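Local coordinates for protein TRAP dicarboxylate transporter, DctP subunit (Sulfurospirillum deleyianum, PDB 4OVS) that binds succinate and probably delivers it, perhaps with related dicarboxylates, to a TRAP transporter as its periplasmic solute-binding subunit, at residues Q102-P107 with K118-E123; D130-K135 with L237-E242; G73-A78 with H85-S90. All coordinates share one frame; numbering follows the deposited sequence.

Interaction 1: residues Q102-P107 with K118-E123; sequences QLFDLP and KVLDGE
Beside F104, whose ring meets V119 and L120, the carboxylate oxygen D105 OD2 is hydrogen-bonded to two hydroxyls, S92 OG and S173 OG, and this double grip holds D105 at the end of a turn with helical backbone angles. The turn belongs to the loop between strand 86-87 and helix 113-120 of the periplasmic solute-binding fold, and F104 is the residue that carries it onto the end of that helix. The contact is apolar and buried. L120 CD2 sits over one face of the phenyl ring as a CH-pi contact, 4.2 Å from the centroid of the F104 ring and 27° off its normal. Its closest ring atom is F104 CE2, at 3.8 Å from L120 CD2. V119 reaches the ring with CG1, the methyl anti to its own backbone N (chi1 171°), which lies 4.1 Å from F104 CE1. L128 of the following helix also touches F104, and F91 meets its ring edge-to-face, which places the phenyl group among several apolar neighbours. The helix is ending at this point: D121 has already left helical geometry, and V119 O accepts a bond from G122 N at 3.1 Å.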
loop_
_atom_site.group_PDB
_atom_site.type_symbol
_atom_site.label_atom_id
_atom_site.label_comp_id
_atom_site.label_asym_id
_atom_site.label_seq_id
_atom_site.Cartn_x
_atom_site.Cartn_y
_atom_site.Cartn_z
ATOM N N GLN A 102 8.058 -0.931 9.376
ATOM C CA GLN A 102 6.808 -0.727 10.117
ATOM C C GLN A 102 6.623 0.717 10.547
ATOM O O GLN A 102 5.525 1.125 10.941
ATOM C CB GLN A 102 6.731 -1.640 11.334
ATOM C CG GLN A 102 6.511 -3.050 10.970
ATOM C CD GLN A 102 6.461 -3.932 12.183
ATOM O OE1 GLN A 102 5.393 -4.415 12.571
ATOM N NE2 GLN A 102 7.622 -4.155 12.798
ATOM N N LEU A 103 7.692 1.498 10.497
ATOM C CA LEU A 103 7.592 2.926 10.759
ATOM C C LEU A 103 6.431 3.588 9.973
ATOM O O LEU A 103 5.656 4.328 10.528
ATOM C CB LEU A 103 8.907 3.599 10.397
ATOM C CG LEU A 103 8.991 5.118 10.375
ATOM C CD1 LEU A 103 8.906 5.729 11.762
ATOM C CD2 LEU A 103 10.303 5.443 9.730
ATOM N N PHE A 104 6.325 3.291 8.696
ATOM C CA PHE A 104 5.357 3.935 7.819
ATOM C C PHE A 104 3.894 3.414 8.016
ATOM O O PHE A 104 2.944 3.991 7.499
ATOM C CB PHE A 104 5.770 3.701 6.370
ATOM C CG PHE A 104 7.126 4.249 6.003
ATOM C CD1 PHE A 104 7.717 5.269 6.729
ATOM C CD2 PHE A 104 7.802 3.756 4.891
ATOM C CE1 PHE A 104 8.951 5.790 6.369
ATOM C CE2 PHE A 104 9.060 4.275 4.525
ATOM C CZ PHE A 104 9.619 5.290 5.256
ATOM N N ASP A 105 3.731 2.331 8.769
ATOM C CA ASP A 105 2.417 1.802 9.146
ATOM C C ASP A 105 1.865 2.390 10.441
ATOM O O ASP A 105 0.705 2.194 10.759
ATOM C CB ASP A 105 2.501 0.298 9.396
ATOM C CG ASP A 105 2.413 -0.504 8.154
ATOM O OD1 ASP A 105 2.123 0.075 7.079
ATOM O OD2 ASP A 105 2.640 -1.728 8.263
ATOM N N LEU A 106 2.695 3.067 11.224
ATOM C CA LEU A 106 2.228 3.547 12.525
ATOM C C LEU A 106 1.032 4.467 12.360
ATOM O O LEU A 106 1.005 5.305 11.474
ATOM C CB LEU A 106 3.335 4.280 13.253
ATOM C CG LEU A 106 4.484 3.411 13.746
ATOM C CD1 LEU A 106 5.679 4.306 14.130
ATOM C CD2 LEU A 106 4.016 2.529 14.925
ATOM N N PRO A 107 0.018 4.295 13.198
ATOM C CA PRO A 107 -1.187 5.111 13.015
ATOM C C PRO A 107 -0.954 6.602 13.264
ATOM O O PRO A 107 -0.387 6.985 14.264
ATOM C CB PRO A 107 -2.180 4.512 14.008
ATOM C CG PRO A 107 -1.385 3.644 14.923
ATOM C CD PRO A 107 -0.177 3.201 14.152
ATOM N N LYS A 118 8.285 14.569 2.023
ATOM C CA LYS A 118 9.514 15.039 2.638
ATOM C C LYS A 118 10.221 13.898 3.355
ATOM O O LYS A 118 11.441 13.873 3.430
ATOM C CB LYS A 118 9.241 16.177 3.623
ATOM C CG LYS A 118 8.980 17.546 2.957
ATOM C CD LYS A 118 8.805 18.648 3.995
ATOM C CE LYS A 118 8.193 19.933 3.384
ATOM N NZ LYS A 118 7.778 20.970 4.389
ATOM N N VAL A 119 9.466 12.966 3.909
ATOM C CA VAL A 119 10.079 11.803 4.525
ATOM C C VAL A 119 10.589 10.815 3.479
ATOM O O VAL A 119 11.778 10.435 3.487
ATOM C CB VAL A 119 9.119 11.132 5.501
ATOM C CG1 VAL A 119 9.671 9.795 5.969
ATOM C CG2 VAL A 119 8.899 12.029 6.661
ATOM N N LEU A 120 9.718 10.440 2.561
ATOM C CA LEU A 120 10.043 9.428 1.559
ATOM C C LEU A 120 11.183 9.846 0.651
ATOM O O LEU A 120 12.047 9.033 0.364
ATOM C CB LEU A 120 8.827 9.056 0.705
ATOM C CG LEU A 120 7.657 8.382 1.423
ATOM C CD1 LEU A 120 6.550 7.934 0.439
ATOM C CD2 LEU A 120 8.122 7.223 2.279
ATOM N N ASP A 121 11.211 11.094 0.183
ATOM C CA ASP A 121 12.300 11.478 -0.698
ATOM C C ASP A 121 13.458 12.149 0.062
ATOM O O ASP A 121 14.246 12.862 -0.535
ATOM C CB ASP A 121 11.824 12.402 -1.821
ATOM C CG ASP A 121 10.757 11.772 -2.701
ATOM O OD1 ASP A 121 10.812 10.554 -2.955
ATOM O OD2 ASP A 121 9.840 12.513 -3.128
ATOM N N GLY A 122 13.555 11.901 1.365
ATOM C CA GLY A 122 14.563 12.510 2.202
ATOM C C GLY A 122 15.336 11.444 2.953
ATOM O O GLY A 122 15.389 10.281 2.538
ATOM N N GLU A 123 15.915 11.832 4.077
ATOM C CA GLU A 123 16.855 10.982 4.815
ATOM C C GLU A 123 16.278 9.625 5.269
ATOM O O GLU A 123 16.907 8.584 5.085
ATOM C CB GLU A 123 17.355 11.761 6.025
ATOM C CG GLU A 123 18.296 11.000 6.939
ATOM C CD GLU A 123 18.711 11.815 8.171
ATOM O OE1 GLU A 123 18.241 12.969 8.320
ATOM O OE2 GLU A 123 19.509 11.295 8.983
#

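Interaction 2: residues D130-K135 with L237-E242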
loop_
_atom_site.group_PDB
_atom_site.type_symbol
_atom_site.label_atom_id
_atom_site.label_comp_id
_atom_site.label_asym_id
_atom_site.label_seq_id
_atom_site.Cartn_x
_atom_site.Cartn_y
_atom_site.Cartn_z
ATOM N N ASP A 130 17.870 1.524 1.875
ATOM C CA ASP A 130 19.182 0.902 1.991
ATOM C C ASP A 130 19.073 -0.452 2.690
ATOM O O ASP A 130 19.783 -1.408 2.363
ATOM C CB ASP A 130 20.166 1.826 2.718
ATOM C CG ASP A 130 20.615 3.005 1.854
ATOM O OD1 ASP A 130 20.287 3.067 0.638
ATOM O OD2 ASP A 130 21.340 3.873 2.396
ATOM N N LYS A 131 18.164 -0.534 3.642
ATOM C CA LYS A 131 17.925 -1.783 4.368
ATOM C C LYS A 131 17.353 -2.877 3.469
ATOM O O LYS A 131 17.694 -4.039 3.592
ATOM C CB LYS A 131 16.986 -1.527 5.549
ATOM C CG LYS A 131 17.617 -0.619 6.604
ATOM C CD LYS A 131 16.764 -0.502 7.864
ATOM C CE LYS A 131 17.425 0.372 8.905
ATOM N NZ LYS A 131 18.325 -0.434 9.748
ATOM N N VAL A 132 16.460 -2.485 2.578
ATOM C CA VAL A 132 15.843 -3.412 1.640
ATOM C C VAL A 132 16.909 -3.865 0.660
ATOM O O VAL A 132 16.992 -5.035 0.307
ATOM C CB VAL A 132 14.691 -2.712 0.892
ATOM C CG1 VAL A 132 14.124 -3.595 -0.233
ATOM C CG2 VAL A 132 13.607 -2.317 1.898
ATOM N N SER A 133 17.736 -2.928 0.230
ATOM C CA SER A 133 18.831 -3.275 -0.648
ATOM C C SER A 133 19.739 -4.348 -0.036
ATOM O O SER A 133 20.255 -5.188 -0.754
ATOM C CB SER A 133 19.638 -2.026 -1.001
ATOM O OG SER A 133 18.800 -1.115 -1.695
ATOM N N LYS A 134 19.933 -4.330 1.277
ATOM C CA LYS A 134 20.835 -5.309 1.896
ATOM C C LYS A 134 20.238 -6.710 1.973
ATOM O O LYS A 134 20.979 -7.675 2.039
ATOM C CB LYS A 134 21.248 -4.892 3.310
ATOM C CG LYS A 134 22.083 -3.646 3.381
ATOM C CD LYS A 134 22.509 -3.386 4.814
ATOM C CE LYS A 134 21.316 -3.419 5.772
ATOM N NZ LYS A 134 21.588 -2.748 7.092
ATOM N N LYS A 135 18.906 -6.815 1.993
ATOM C CA LYS A 135 18.251 -8.115 2.060
ATOM C C LYS A 135 18.049 -8.730 0.672
ATOM O O LYS A 135 17.238 -9.629 0.508
ATOM C CB LYS A 135 16.884 -7.990 2.731
ATOM C CG LYS A 135 16.892 -7.277 4.069
ATOM C CD LYS A 135 17.729 -7.987 5.101
ATOM C CE LYS A 135 17.250 -9.406 5.290
ATOM N NZ LYS A 135 17.974 -10.068 6.397
ATOM N N LEU A 237 7.079 0.528 -2.288
ATOM C CA LEU A 237 8.470 0.674 -2.703
ATOM C C LEU A 237 8.645 -0.245 -3.897
ATOM O O LEU A 237 8.371 -1.449 -3.824
ATOM C CB LEU A 237 9.434 0.312 -1.600
ATOM C CG LEU A 237 10.898 0.271 -2.087
ATOM C CD1 LEU A 237 11.395 1.633 -2.517
ATOM C CD2 LEU A 237 11.780 -0.295 -1.028
ATOM N N VAL A 238 9.009 0.328 -5.024
ATOM C CA VAL A 238 9.266 -0.466 -6.232
ATOM C C VAL A 238 10.570 -1.200 -6.012
ATOM O O VAL A 238 11.587 -0.590 -5.613
ATOM C CB VAL A 238 9.352 0.441 -7.478
ATOM C CG1 VAL A 238 9.652 -0.344 -8.758
ATOM C CG2 VAL A 238 8.073 1.222 -7.651
ATOM N N ILE A 239 10.524 -2.512 -6.232
ATOM C CA ILE A 239 11.707 -3.348 -6.181
ATOM C C ILE A 239 11.903 -4.236 -7.392
ATOM O O ILE A 239 10.951 -4.598 -8.080
ATOM C CB ILE A 239 11.739 -4.271 -4.976
ATOM C CG1 ILE A 239 10.447 -5.091 -4.921
ATOM C CG2 ILE A 239 11.955 -3.465 -3.697
ATOM C CD1 ILE A 239 10.544 -6.200 -3.944
HETATM N N MSE A 240 13.157 -4.607 -7.625
HETATM C CA MSE A 240 13.481 -5.508 -8.711
HETATM C C MSE A 240 14.225 -6.732 -8.206
HETATM O O MSE A 240 14.819 -6.723 -7.129
HETATM C CB MSE A 240 14.300 -4.815 -9.797
HETATM C CG MSE A 240 13.751 -3.562 -10.352
HETATM SE SE MSE A 240 14.556 -3.077 -12.099
HETATM C CE MSE A 240 16.321 -2.432 -11.483
ATOM N N SER A 241 14.145 -7.804 -8.978
ATOM C CA SER A 241 14.888 -9.023 -8.676
ATOM C C SER A 241 16.374 -8.758 -8.914
ATOM O O SER A 241 16.795 -8.351 -10.003
ATOM C CB SER A 241 14.425 -10.183 -9.556
ATOM O OG SER A 241 15.325 -11.272 -9.460
ATOM N N GLU A 242 17.163 -8.966 -7.878
ATOM C CA GLU A 242 18.608 -8.793 -7.975
ATOM C C GLU A 242 19.290 -9.693 -9.039
ATOM O O GLU A 242 20.235 -9.254 -9.720
ATOM C CB GLU A 242 19.199 -9.065 -6.595
ATOM C CG GLU A 242 20.629 -8.751 -6.430
ATOM C CD GLU A 242 21.030 -8.905 -4.983
ATOM O OE1 GLU A 242 21.016 -7.881 -4.253
ATOM O OE2 GLU A 242 21.325 -10.058 -4.577
#
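A helix laid against a strand of the central mixed sheet is the element at work here, with V132 of helix 123-134 packing on L237 and I239 of strand 233-241. These two lie two positions apart, on the same side of the strand, and both direct CB toward the helix. V132 and L237 come together tip to tip: V132 CG2 is 4.0 Å from L237 CD2, and the same leucine methyl is 4.1 Å from V132 CG1, which makes it the point where both valine branches converge. V132 CG1 also reaches the second residue, lying 4.1 Å from I239 CG2 where the two side chains cross at about a right angle. I239 can offer that methyl because CG2 is anti to its carbonyl carbon; its longer branch starts between the backbone N and the carbonyl carbon (chi1 54°). The contact between the two segments is mainly methyl against methyl, and the polar S133 OG turns back to K129 O in its own helix. On the remaining flanks V132 touches F94 and M101, and I239 touches M76 and L79 of helix 75-81. The backbone of I239 is bonded to A87 and that of V238 to L140, so strand 233-241 runs between strands 86-87 and 137-152, with helices 123-134 and 75-81 both meeting the side chain of I239.

Interaction 3: residues G73-A78 with H85-S90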
loop_
_atom_site.group_PDB
_atom_site.type_symbol
_atom_site.label_atom_id
_atom_site.label_comp_id
_atom_site.label_asym_id
_atom_site.label_seq_id
_atom_site.Cartn_x
_atom_site.Cartn_y
_atom_site.Cartn_z
ATOM N N GLY A 73 1.669 -13.512 -0.942
ATOM C CA GLY A 73 2.393 -14.563 -0.246
ATOM C C GLY A 73 3.475 -15.220 -1.065
ATOM O O GLY A 73 4.256 -16.004 -0.531
ATOM N N GLU A 74 3.498 -14.933 -2.364
ATOM C CA GLU A 74 4.398 -15.606 -3.283
ATOM C C GLU A 74 5.347 -14.666 -4.032
ATOM O O GLU A 74 6.374 -15.122 -4.535
ATOM C CB GLU A 74 3.622 -16.469 -4.276
ATOM C CG GLU A 74 2.636 -17.451 -3.639
ATOM C CD GLU A 74 1.259 -16.845 -3.462
ATOM O OE1 GLU A 74 0.844 -16.052 -4.339
ATOM O OE2 GLU A 74 0.593 -17.136 -2.448
ATOM N N GLU A 75 5.062 -13.363 -4.064
ATOM C CA GLU A 75 5.840 -12.469 -4.935
ATOM C C GLU A 75 7.294 -12.339 -4.507
ATOM O O GLU A 75 8.158 -12.179 -5.348
ATOM C CB GLU A 75 5.193 -11.070 -5.105
ATOM C CG GLU A 75 5.004 -10.324 -3.822
ATOM C CD GLU A 75 4.324 -8.987 -3.996
ATOM O OE1 GLU A 75 4.138 -8.523 -5.166
ATOM O OE2 GLU A 75 3.971 -8.407 -2.954
HETATM N N MSE A 76 7.573 -12.361 -3.220
HETATM C CA MSE A 76 8.930 -12.081 -2.786
HETATM C C MSE A 76 9.901 -13.190 -3.240
HETATM O O MSE A 76 10.938 -12.928 -3.876
HETATM C CB MSE A 76 8.980 -11.911 -1.269
HETATM C CG MSE A 76 8.198 -10.728 -0.763
HETATM SE SE MSE A 76 8.918 -8.968 -1.403
HETATM C CE MSE A 76 8.494 -7.922 0.176
ATOM N N LYS A 77 9.561 -14.425 -2.899
ATOM C CA LYS A 77 10.361 -15.574 -3.286
ATOM C C LYS A 77 10.521 -15.554 -4.801
ATOM O O LYS A 77 11.566 -15.854 -5.338
ATOM C CB LYS A 77 9.626 -16.862 -2.869
ATOM C CG LYS A 77 10.213 -18.144 -3.452
ATOM C CD LYS A 77 9.150 -19.147 -3.906
ATOM C CE LYS A 77 9.705 -20.601 -3.835
ATOM N NZ LYS A 77 8.654 -21.682 -3.844
ATOM N N ALA A 78 9.439 -15.213 -5.490
ATOM C CA ALA A 78 9.456 -15.182 -6.935
ATOM C C ALA A 78 10.540 -14.259 -7.419
ATOM O O ALA A 78 11.209 -14.558 -8.371
ATOM C CB ALA A 78 8.079 -14.711 -7.477
ATOM N N HIS A 85 10.284 -10.252 -12.020
ATOM C CA HIS A 85 11.384 -9.339 -12.166
ATOM C C HIS A 85 11.184 -8.046 -11.420
ATOM O O HIS A 85 12.123 -7.488 -10.881
ATOM C CB HIS A 85 11.569 -9.075 -13.652
ATOM C CG HIS A 85 11.759 -10.323 -14.443
ATOM N ND1 HIS A 85 11.411 -10.433 -15.768
ATOM C CD2 HIS A 85 12.303 -11.514 -14.098
ATOM C CE1 HIS A 85 11.738 -11.636 -16.212
ATOM N NE2 HIS A 85 12.286 -12.306 -15.219
ATOM N N ILE A 86 9.957 -7.544 -11.427
ATOM C CA ILE A 86 9.652 -6.232 -10.856
ATOM C C ILE A 86 8.356 -6.323 -10.069
ATOM O O ILE A 86 7.383 -6.933 -10.507
ATOM C CB ILE A 86 9.573 -5.125 -11.943
ATOM C CG1 ILE A 86 10.901 -5.008 -12.668
ATOM C CG2 ILE A 86 9.292 -3.770 -11.318
ATOM C CD1 ILE A 86 11.009 -3.942 -13.669
ATOM N N ALA A 87 8.384 -5.790 -8.860
ATOM C CA ALA A 87 7.223 -5.723 -8.020
ATOM C C ALA A 87 7.073 -4.329 -7.350
ATOM O O ALA A 87 8.000 -3.486 -7.390
ATOM C CB ALA A 87 7.246 -6.803 -7.013
HETATM N N MSE A 88 5.902 -4.070 -6.763
HETATM C CA MSE A 88 5.663 -2.809 -6.053
HETATM C C MSE A 88 4.891 -2.987 -4.751
HETATM O O MSE A 88 3.789 -2.456 -4.590
HETATM C CB MSE A 88 4.963 -1.836 -6.951
HETATM C CG MSE A 88 5.658 -1.511 -8.229
HETATM SE SE MSE A 88 5.029 -2.682 -9.685
HETATM C CE MSE A 88 5.803 -1.729 -11.159
ATOM N N PRO A 89 5.448 -3.759 -3.827
ATOM C CA PRO A 89 4.764 -4.176 -2.595
ATOM C C PRO A 89 4.500 -3.036 -1.661
ATOM O O PRO A 89 5.277 -2.103 -1.641
ATOM C CB PRO A 89 5.760 -5.149 -1.960
ATOM C CG PRO A 89 6.593 -5.595 -3.086
ATOM C CD PRO A 89 6.738 -4.436 -3.979
ATOM N N SER A 90 3.409 -3.078 -0.894
ATOM C CA SER A 90 3.186 -2.037 0.111
ATOM C C SER A 90 4.220 -2.196 1.249
ATOM O O SER A 90 4.812 -3.255 1.415
ATOM C CB SER A 90 1.790 -2.100 0.680
ATOM O OG SER A 90 1.662 -3.229 1.506
HETATM O O HOH W 1 3.962 -6.263 -6.490
#
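E75 lays its carboxylate against P89 and A87, and its side chain can be followed outward from the first turn of helix 75-81. CB points toward the segment 85-90, and CG takes the position between the backbone N and the carbonyl carbon (chi1 59°), from which the chain runs extended. E75 CD comes down beside the proline ring, 4.2 Å from P89 CG. The two carboxylate oxygens divide the work. E75 OE2 rests on aliphatic carbon, 3.8 Å from both P89 CB and P89 CG. E75 OE1 lies 4.0 Å from A87 CB and accepts a hydrogen bond from a water at 2.6 Å, and the same water accepts one from M88 N at 2.9 Å. The carboxylate thus reaches a backbone N-H through a single bridging water, although the residue is buried; packing of one oxygen against carbon may raise its pKa, which the water probably offsets in part. An alanine here would take away the carboxylate, and is likely to leave the water without its acceptor and P89 with a gap beside its ring. Selenomethionine M76 adds to the same proline, its SE 4.4 Å from P89 CG. P89 in turn lies close to the site, its side chain about 4 Å from that of the succinate-binding residue K93, and M88 O is hydrogen-bonded to NZ of K40, another succinate-binding residue. Helix 75-81 joins the parallel strands 59-64 and 86-87, which flank 26-31, a beta-alpha-beta crossover characteristic of type II periplasmic binding proteins.

How the interactions relate
Along the chain the first five segments come in order, interaction 3 before interaction 1, then 130-135, whose partner strand returns about a hundred residues later. Interactions 2 and 3 have centres 11 Å apart and share a sheet: strand 86-87 runs antiparallel to 233-241, joined among other bonds by S241 N to H85 O at 2.8 Å. This late strand beside early ones matches the type II binding-protein topology. Interaction 1 stands apart, its centre 16 Å from interaction 2 and 21 Å from interaction 3, and is linked to interaction 2 through consecutive helices 113-120 and 123-134. Together they place helices 123-134 and 75-81 against strands near the succinate site, with interaction 1 farther from it.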